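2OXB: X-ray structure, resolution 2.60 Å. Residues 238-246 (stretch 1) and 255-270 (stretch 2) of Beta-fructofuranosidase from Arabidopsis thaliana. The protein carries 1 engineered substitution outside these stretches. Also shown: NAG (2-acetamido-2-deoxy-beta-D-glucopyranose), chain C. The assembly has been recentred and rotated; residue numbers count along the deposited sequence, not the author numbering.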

ATOM      1  N   LYS A 238      12.368   1.102   4.637  1.00 25.73           N
ATOM      2  CA  LYS A 238      11.652   0.793   3.408  1.00 24.67           C
ATOM      3  C   LYS A 238      10.290   0.142   3.683  1.00 23.90           C
ATOM      4  O   LYS A 238       9.918  -0.842   3.038  1.00 23.74           O
ATOM      5  CB  LYS A 238      12.502  -0.146   2.557  1.00 21.92           C
ATOM      6  CG  LYS A 238      13.532   0.553   1.729  1.00 23.16           C
ATOM      7  CD  LYS A 238      12.921   0.999   0.410  1.00 25.43           C
ATOM      8  CE  LYS A 238      13.856   1.933  -0.351  1.00 26.54           C
ATOM      9  NZ  LYS A 238      14.119   3.169   0.445  1.00 26.63           N
ATOM     10  N   HIS A 239       9.561   0.680   4.657  1.00 22.29           N
ATOM     11  CA  HIS A 239       8.224   0.183   4.991  1.00 19.57           C
ATOM     12  C   HIS A 239       7.321   1.400   5.162  1.00 17.34           C
ATOM     13  O   HIS A 239       7.769   2.527   5.015  1.00 15.45           O
ATOM     14  CB  HIS A 239       8.234  -0.643   6.285  1.00 19.89           C
ATOM     15  CG  HIS A 239       9.161  -1.819   6.248  1.00 19.11           C
ATOM     16  ND1 HIS A 239       9.745  -2.341   7.381  1.00 20.31           N
ATOM     17  CD2 HIS A 239       9.636  -2.548   5.212  1.00 19.48           C
ATOM     18  CE1 HIS A 239      10.545  -3.337   7.042  1.00 20.61           C
ATOM     19  NE2 HIS A 239      10.498  -3.484   5.731  1.00 18.70           N
ATOM     20  N   ASP A 240       6.050   1.157   5.461  1.00 18.93           N
ATOM     21  CA  ASP A 240       5.058   2.206   5.665  1.00 18.19           C
ATOM     22  C   ASP A 240       4.370   2.015   7.020  1.00 18.84           C
ATOM     23  O   ASP A 240       3.790   0.948   7.290  1.00 19.01           O
ATOM     24  CB  ASP A 240       4.024   2.151   4.551  1.00 18.50           C
ATOM     25  CG  ASP A 240       4.458   2.913   3.335  1.00 21.97           C
ATOM     26  OD1 ASP A 240       3.947   2.632   2.232  1.00 21.76           O
ATOM     27  OD2 ASP A 240       5.298   3.830   3.492  1.00 23.44           O
ATOM     28  N   TYR A 241       4.431   3.046   7.868  1.00 17.05           N
ATOM     29  CA  TYR A 241       3.826   3.003   9.208  1.00 14.96           C
ATOM     30  C   TYR A 241       2.770   4.089   9.393  1.00 15.30           C
ATOM     31  O   TYR A 241       2.946   5.215   8.946  1.00 18.60           O
ATOM     32  CB  TYR A 241       4.916   3.175  10.273  1.00  9.98           C
ATOM     33  CG  TYR A 241       6.003   2.120  10.201  1.00 10.22           C
ATOM     34  CD1 TYR A 241       6.997   2.179   9.231  1.00  9.72           C
ATOM     35  CD2 TYR A 241       6.000   1.027  11.069  1.00  9.69           C
ATOM     36  CE1 TYR A 241       7.962   1.181   9.125  1.00 11.73           C
ATOM     37  CE2 TYR A 241       6.956   0.023  10.971  1.00 12.09           C
ATOM     38  CZ  TYR A 241       7.931   0.104   9.990  1.00 14.01           C
ATOM     39  OH  TYR A 241       8.867  -0.906   9.849  1.00 17.38           O
ATOM     40  N   TYR A 242       1.654   3.760  10.022  1.00 15.71           N
ATOM     41  CA  TYR A 242       0.653   4.788  10.253  1.00 17.35           C
ATOM     42  C   TYR A 242       0.391   4.758  11.731  1.00 20.57           C
ATOM     43  O   TYR A 242       1.018   4.003  12.481  1.00 20.43           O
ATOM     44  CB  TYR A 242      -0.658   4.548   9.467  1.00 17.70           C
ATOM     45  CG  TYR A 242      -1.348   3.236   9.764  1.00 16.26           C
ATOM     46  CD1 TYR A 242      -2.330   3.136  10.746  1.00 15.95           C
ATOM     47  CD2 TYR A 242      -0.962   2.078   9.104  1.00 17.00           C
ATOM     48  CE1 TYR A 242      -2.907   1.901  11.058  1.00 15.85           C
ATOM     49  CE2 TYR A 242      -1.522   0.840   9.406  1.00 16.45           C
ATOM     50  CZ  TYR A 242      -2.487   0.746  10.375  1.00 15.95           C
ATOM     51  OH  TYR A 242      -3.008  -0.503  10.663  1.00 14.20           O
ATOM     52  N   THR A 243      -0.530   5.596  12.156  1.00 23.16           N
ATOM     53  CA  THR A 243      -0.862   5.671  13.549  1.00 25.23           C
ATOM     54  C   THR A 243      -2.128   6.465  13.596  1.00 26.84           C
ATOM     55  O   THR A 243      -2.351   7.362  12.774  1.00 26.39           O
ATOM     56  CB  THR A 243       0.230   6.386  14.337  1.00 26.93           C
ATOM     57  OG1 THR A 243      -0.366   7.221  15.338  1.00 29.42           O
ATOM     58  CG2 THR A 243       1.092   7.238  13.406  1.00 28.23           C
ATOM     59  N   ILE A 244      -2.959   6.108  14.562  1.00 28.22           N
ATOM     60  CA  ILE A 244      -4.256   6.731  14.766  1.00 29.03           C
ATOM     61  C   ILE A 244      -4.248   7.560  16.061  1.00 30.82           C
ATOM     62  O   ILE A 244      -3.563   7.212  17.019  1.00 29.78           O
ATOM     63  CB  ILE A 244      -5.328   5.631  14.836  1.00 26.32           C
ATOM     64  CG1 ILE A 244      -5.107   4.632  13.683  1.00 24.66           C
ATOM     65  CG2 ILE A 244      -6.703   6.256  14.755  1.00 28.06           C
ATOM     66  CD1 ILE A 244      -5.808   3.277  13.851  1.00 20.80           C
ATOM     67  N   GLY A 245      -5.000   8.660  16.078  1.00 32.34           N
ATOM     68  CA  GLY A 245      -5.054   9.496  17.263  1.00 32.66           C
ATOM     69  C   GLY A 245      -6.050  10.638  17.195  1.00 33.40           C
ATOM     70  O   GLY A 245      -7.176  10.469  16.738  1.00 35.47           O
ATOM     71  N   THR A 246      -5.644  11.810  17.663  1.00 34.34           N
ATOM     72  CA  THR A 246      -6.521  12.975  17.645  1.00 35.19           C
ATOM     73  C   THR A 246      -5.720  14.134  17.049  1.00 35.53           C
ATOM     74  O   THR A 246      -4.546  13.973  16.742  1.00 34.71           O
ATOM     75  CB  THR A 246      -6.990  13.333  19.080  1.00 36.09           C
ATOM     76  OG1 THR A 246      -6.964  12.155  19.903  1.00 36.18           O
ATOM     77  CG2 THR A 246      -8.420  13.880  19.057  1.00 35.13           C
ATOM     78  N   VAL A 255      -1.734  13.812  18.014  1.00 45.59           N
ATOM     79  CA  VAL A 255      -1.614  13.023  19.232  1.00 46.88           C
ATOM     80  C   VAL A 255      -2.093  11.585  19.006  1.00 46.96           C
ATOM     81  O   VAL A 255      -3.294  11.323  18.971  1.00 47.77           O
ATOM     82  CB  VAL A 255      -2.451  13.642  20.378  1.00 47.24           C
ATOM     83  CG1 VAL A 255      -2.112  12.960  21.687  1.00 46.56           C
ATOM     84  CG2 VAL A 255      -2.200  15.140  20.470  1.00 47.71           C
ATOM     85  N   PRO A 256      -1.160  10.636  18.844  1.00 47.25           N
ATOM     86  CA  PRO A 256      -1.545   9.237  18.628  1.00 46.47           C
ATOM     87  C   PRO A 256      -2.288   8.632  19.821  1.00 46.20           C
ATOM     88  O   PRO A 256      -2.186   9.125  20.946  1.00 46.02           O
ATOM     89  CB  PRO A 256      -0.206   8.548  18.369  1.00 47.91           C
ATOM     90  CG  PRO A 256       0.768   9.381  19.147  1.00 48.08           C
ATOM     91  CD  PRO A 256       0.306  10.788  18.824  1.00 47.27           C
ATOM     92  N   ASP A 257      -3.022   7.554  19.574  1.00 45.80           N
ATOM     93  CA  ASP A 257      -3.766   6.907  20.638  1.00 44.81           C
ATOM     94  C   ASP A 257      -2.889   6.219  21.664  1.00 46.45           C
ATOM     95  O   ASP A 257      -1.778   5.766  21.370  1.00 43.90           O
ATOM     96  CB  ASP A 257      -4.776   5.903  20.077  1.00 41.64           C
ATOM     97  CG  ASP A 257      -6.039   6.563  19.597  1.00 39.53           C
ATOM     98  OD1 ASP A 257      -6.692   7.247  20.405  1.00 36.90           O
ATOM     99  OD2 ASP A 257      -6.383   6.405  18.411  1.00 40.34           O
ATOM    100  N   ASN A 258      -3.436   6.161  22.874  1.00 49.44           N
ATOM    101  CA  ASN A 258      -2.823   5.552  24.045  1.00 54.09           C
ATOM    102  C   ASN A 258      -1.497   4.814  23.863  1.00 56.51           C
ATOM    103  O   ASN A 258      -1.462   3.604  23.632  1.00 56.10           O
ATOM    104  CB  ASN A 258      -3.846   4.630  24.719  1.00 55.94           C
ATOM    105  CG  ASN A 258      -4.547   3.695  23.734  1.00 56.77           C
ATOM    106  OD1 ASN A 258      -5.427   2.921  24.121  1.00 56.38           O
ATOM    107  ND2 ASN A 258      -4.161   3.764  22.463  1.00 57.06           N
ATOM    108  N   GLY A 259      -0.405   5.561  23.995  1.00 59.98           N
ATOM    109  CA  GLY A 259       0.925   4.991  23.869  1.00 62.99           C
ATOM    110  C   GLY A 259       1.253   4.323  22.544  1.00 65.03           C
ATOM    111  O   GLY A 259       1.359   3.097  22.477  1.00 65.21           O
ATOM    112  N   PHE A 260       1.419   5.121  21.494  1.00 65.95           N
ATOM    113  CA  PHE A 260       1.764   4.589  20.181  1.00 68.07           C
ATOM    114  C   PHE A 260       2.579   5.578  19.336  1.00 68.86           C
ATOM    115  O   PHE A 260       2.041   6.562  18.816  1.00 68.89           O
ATOM    116  CB  PHE A 260       0.500   4.155  19.420  1.00 68.82           C
ATOM    117  CG  PHE A 260       0.090   2.720  19.677  1.00 70.23           C
ATOM    118  CD1 PHE A 260       0.955   1.667  19.379  1.00 70.05           C
ATOM    119  CD2 PHE A 260      -1.160   2.418  20.218  1.00 71.20           C
ATOM    120  CE1 PHE A 260       0.580   0.334  19.613  1.00 69.99           C
ATOM    121  CE2 PHE A 260      -1.541   1.087  20.454  1.00 71.05           C
ATOM    122  CZ  PHE A 260      -0.667   0.046  20.152  1.00 69.88           C
ATOM    123  N   LYS A 261       3.881   5.305  19.215  1.00 69.08           N
ATOM    124  CA  LYS A 261       4.797   6.137  18.427  1.00 69.27           C
ATOM    125  C   LYS A 261       4.689   5.755  16.952  1.00 69.09           C
ATOM    126  O   LYS A 261       3.969   4.822  16.600  1.00 68.95           O
ATOM    127  CB  LYS A 261       6.247   5.936  18.896  1.00 69.28           C
ATOM    128  CG  LYS A 261       6.543   6.428  20.306  1.00 69.02           C
ATOM    129  CD  LYS A 261       6.583   7.954  20.401  1.00 68.95           C
ATOM    130  CE  LYS A 261       7.881   8.534  19.848  1.00 67.63           C
ATOM    131  NZ  LYS A 261       7.965  10.008  20.058  1.00 66.76           N
ATOM    132  N   MET A 262       5.405   6.465  16.089  1.00 68.74           N
ATOM    133  CA  MET A 262       5.357   6.157  14.666  1.00 69.10           C
ATOM    134  C   MET A 262       6.359   5.075  14.231  1.00 69.07           C
ATOM    135  O   MET A 262       6.382   4.675  13.067  1.00 68.74           O
ATOM    136  CB  MET A 262       5.563   7.436  13.854  1.00 69.32           C
ATOM    137  CG  MET A 262       4.423   8.430  14.012  1.00 69.97           C
ATOM    138  SD  MET A 262       4.043   9.250  12.445  1.00 70.74           S
ATOM    139  CE  MET A 262       3.803   7.792  11.375  1.00 71.06           C
ATOM    140  N   ASP A 263       7.167   4.599  15.178  1.00 68.90           N
ATOM    141  CA  ASP A 263       8.163   3.556  14.928  1.00 67.73           C
ATOM    142  C   ASP A 263       8.527   2.830  16.219  1.00 66.68           C
ATOM    143  O   ASP A 263       9.003   3.444  17.176  1.00 66.90           O
ATOM    144  CB  ASP A 263       9.430   4.152  14.317  1.00 69.15           C
ATOM    145  CG  ASP A 263       9.840   5.449  14.982  1.00 70.46           C
ATOM    146  OD1 ASP A 263       9.182   6.479  14.707  1.00 70.72           O
ATOM    147  OD2 ASP A 263      10.807   5.437  15.781  1.00 70.36           O
ATOM    148  N   GLY A 264       8.311   1.518  16.237  1.00 64.83           N
ATOM    149  CA  GLY A 264       8.609   0.725  17.419  1.00 62.82           C
ATOM    150  C   GLY A 264       7.468  -0.237  17.658  1.00 61.25           C
ATOM    151  O   GLY A 264       7.663  -1.391  18.050  1.00 62.41           O
ATOM    152  N   THR A 265       6.258   0.251  17.421  1.00 58.30           N
ATOM    153  CA  THR A 265       5.064  -0.564  17.578  1.00 55.73           C
ATOM    154  C   THR A 265       4.009  -0.081  16.582  1.00 52.89           C
ATOM    155  O   THR A 265       2.828  -0.413  16.696  1.00 52.59           O
ATOM    156  CB  THR A 265       4.513  -0.499  19.037  1.00 56.23           C
ATOM    157  OG1 THR A 265       4.440   0.865  19.476  1.00 58.51           O
ATOM    158  CG2 THR A 265       5.412  -1.281  19.978  1.00 55.61           C
ATOM    159  N   ALA A 266       4.458   0.696  15.596  1.00 49.38           N
ATOM    160  CA  ALA A 266       3.579   1.232  14.558  1.00 45.73           C
ATOM    161  C   ALA A 266       3.186   0.172  13.528  1.00 43.11           C
ATOM    162  O   ALA A 266       4.035  -0.532  12.974  1.00 42.88           O
ATOM    163  CB  ALA A 266       4.246   2.410  13.858  1.00 45.62           C
ATOM    164  N   PRO A 267       1.880   0.057  13.249  1.00 39.49           N
ATOM    165  CA  PRO A 267       1.357  -0.912  12.291  1.00 36.43           C
ATOM    166  C   PRO A 267       1.664  -0.487  10.865  1.00 33.96           C
ATOM    167  O   PRO A 267       1.752   0.710  10.572  1.00 33.96           O
ATOM    168  CB  PRO A 267      -0.132  -0.899  12.589  1.00 36.88           C
ATOM    169  CG  PRO A 267      -0.361   0.552  12.869  1.00 37.12           C
ATOM    170  CD  PRO A 267       0.789   0.896  13.781  1.00 38.85           C
ATOM    171  N   ARG A 268       1.823  -1.474   9.987  1.00 29.44           N
ATOM    172  CA  ARG A 268       2.132  -1.222   8.581  1.00 26.28           C
ATOM    173  C   ARG A 268       0.872  -1.342   7.720  1.00 23.67           C
ATOM    174  O   ARG A 268      -0.053  -2.080   8.060  1.00 23.86           O
ATOM    175  CB  ARG A 268       3.174  -2.236   8.057  1.00 24.48           C
ATOM    176  CG  ARG A 268       4.516  -2.278   8.780  1.00 24.74           C
ATOM    177  CD  ARG A 268       5.517  -3.173   8.027  1.00 22.73           C
ATOM    178  NE  ARG A 268       6.711  -3.501   8.812  1.00 21.49           N
ATOM    179  CZ  ARG A 268       7.763  -4.185   8.354  1.00 22.22           C
ATOM    180  NH1 ARG A 268       7.792  -4.621   7.099  1.00 20.94           N
ATOM    181  NH2 ARG A 268       8.797  -4.448   9.154  1.00 20.15           N
ATOM    182  N   TYR A 269       0.812  -0.615   6.614  1.00 20.03           N
ATOM    183  CA  TYR A 269      -0.358  -0.789   5.770  1.00 19.05           C
ATOM    184  C   TYR A 269      -0.216  -2.224   5.255  1.00 18.03           C
ATOM    185  O   TYR A 269      -1.149  -3.025   5.298  1.00 16.49           O
ATOM    186  CB  TYR A 269      -0.365   0.183   4.583  1.00 15.71           C
ATOM    187  CG  TYR A 269      -0.994   1.548   4.828  1.00 12.75           C
ATOM    188  CD1 TYR A 269      -2.149   1.696   5.605  1.00 11.08           C
ATOM    189  CD2 TYR A 269      -0.476   2.687   4.198  1.00 12.58           C
ATOM    190  CE1 TYR A 269      -2.775   2.961   5.748  1.00  8.97           C
ATOM    191  CE2 TYR A 269      -1.085   3.938   4.326  1.00 11.63           C
ATOM    192  CZ  TYR A 269      -2.229   4.069   5.098  1.00 10.55           C
ATOM    193  OH  TYR A 269      -2.796   5.314   5.228  1.00 10.66           O
ATOM    194  N   ASP A 270       1.001  -2.545   4.833  1.00 15.88           N
ATOM    195  CA  ASP A 270       1.316  -3.840   4.266  1.00 14.68           C
ATOM    196  C   ASP A 270       2.604  -4.406   4.881  1.00 15.52           C
ATOM    197  O   ASP A 270       3.647  -3.739   4.887  1.00 14.17           O
ATOM    198  CB  ASP A 270       1.477  -3.644   2.760  1.00 16.08           C
ATOM    199  CG  ASP A 270       1.337  -4.917   1.986  1.00 14.51           C
ATOM    200  OD1 ASP A 270       2.273  -5.739   2.031  1.00 13.03           O
ATOM    201  OD2 ASP A 270       0.286  -5.087   1.334  1.00 15.18           O
TER
HETATM  202  C1  NAG C 660      13.462  -2.605  -2.833  1.00 40.16           C
HETATM  203  C2  NAG C 660      13.508  -3.488  -1.576  1.00 41.29           C
HETATM  204  C3  NAG C 660      14.726  -4.434  -1.564  1.00 42.27           C
HETATM  205  C4  NAG C 660      14.993  -5.102  -2.916  1.00 42.56           C
HETATM  206  C5  NAG C 660      15.004  -3.997  -3.968  1.00 43.79           C
HETATM  207  C6  NAG C 660      15.357  -4.402  -5.394  1.00 44.53           C
HETATM  208  C7  NAG C 660      14.690  -2.505   0.288  1.00 45.38           C
HETATM  209  C8  NAG C 660      15.607  -1.340  -0.070  1.00 45.81           C
HETATM  210  N2  NAG C 660      13.556  -2.643  -0.397  1.00 42.86           N
HETATM  211  O3  NAG C 660      14.556  -5.430  -0.565  1.00 40.76           O
HETATM  212  O4  NAG C 660      16.252  -5.752  -2.871  1.00 45.09           O
HETATM  213  O5  NAG C 660      13.717  -3.373  -4.006  1.00 41.31           O
HETATM  214  O6  NAG C 660      15.475  -3.254  -6.227  1.00 43.87           O
HETATM  215  O7  NAG C 660      15.020  -3.279   1.185  1.00 46.90           O

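Neighbouring segments of a chain are often fastened by backbone hydrogen bonds at a few points, with side chains filling the gaps, and these two stretches, which bury 971 Å² between them, illustrate the principle. At one end Thr246 and Val255 form an antiparallel pair with reciprocal bonds, Thr246 N to Val255 O at 2.7 Å and Val255 N to Thr246 O at 3.1 Å. Next to it, Asp257 N donates to Ile244 O at 2.6 Å. Between these bonds the backbones close to 3.8 Å from Gly245 CA to Pro256 CA. Glycine suits this point: a CB there would point toward the other stretch and clash with Val255 O and Pro256 CA. Proline, lacking an amide hydrogen, costs nothing in a non-hydrogen-bonded position.

Farther along, Tyr242 N donates to Pro267 O at 3.1 Å, while the bond from Tyr269 N to Asp240 O, at 3.4 Å, is weak. Packing reinforces this second anchor. Pro267 sets CG over one face of the Tyr242 ring, 3.5 Å from its centroid, and the Tyr269 ring lies nearly parallel but slid aside. The extended Arg268 side chain passes CG over a face of Tyr241 and lays its guanidinium flat on His239. Between the anchors, Met262 CE reaches Thr243 CG2 at 3.4 Å, although Met262 is poorly ordered.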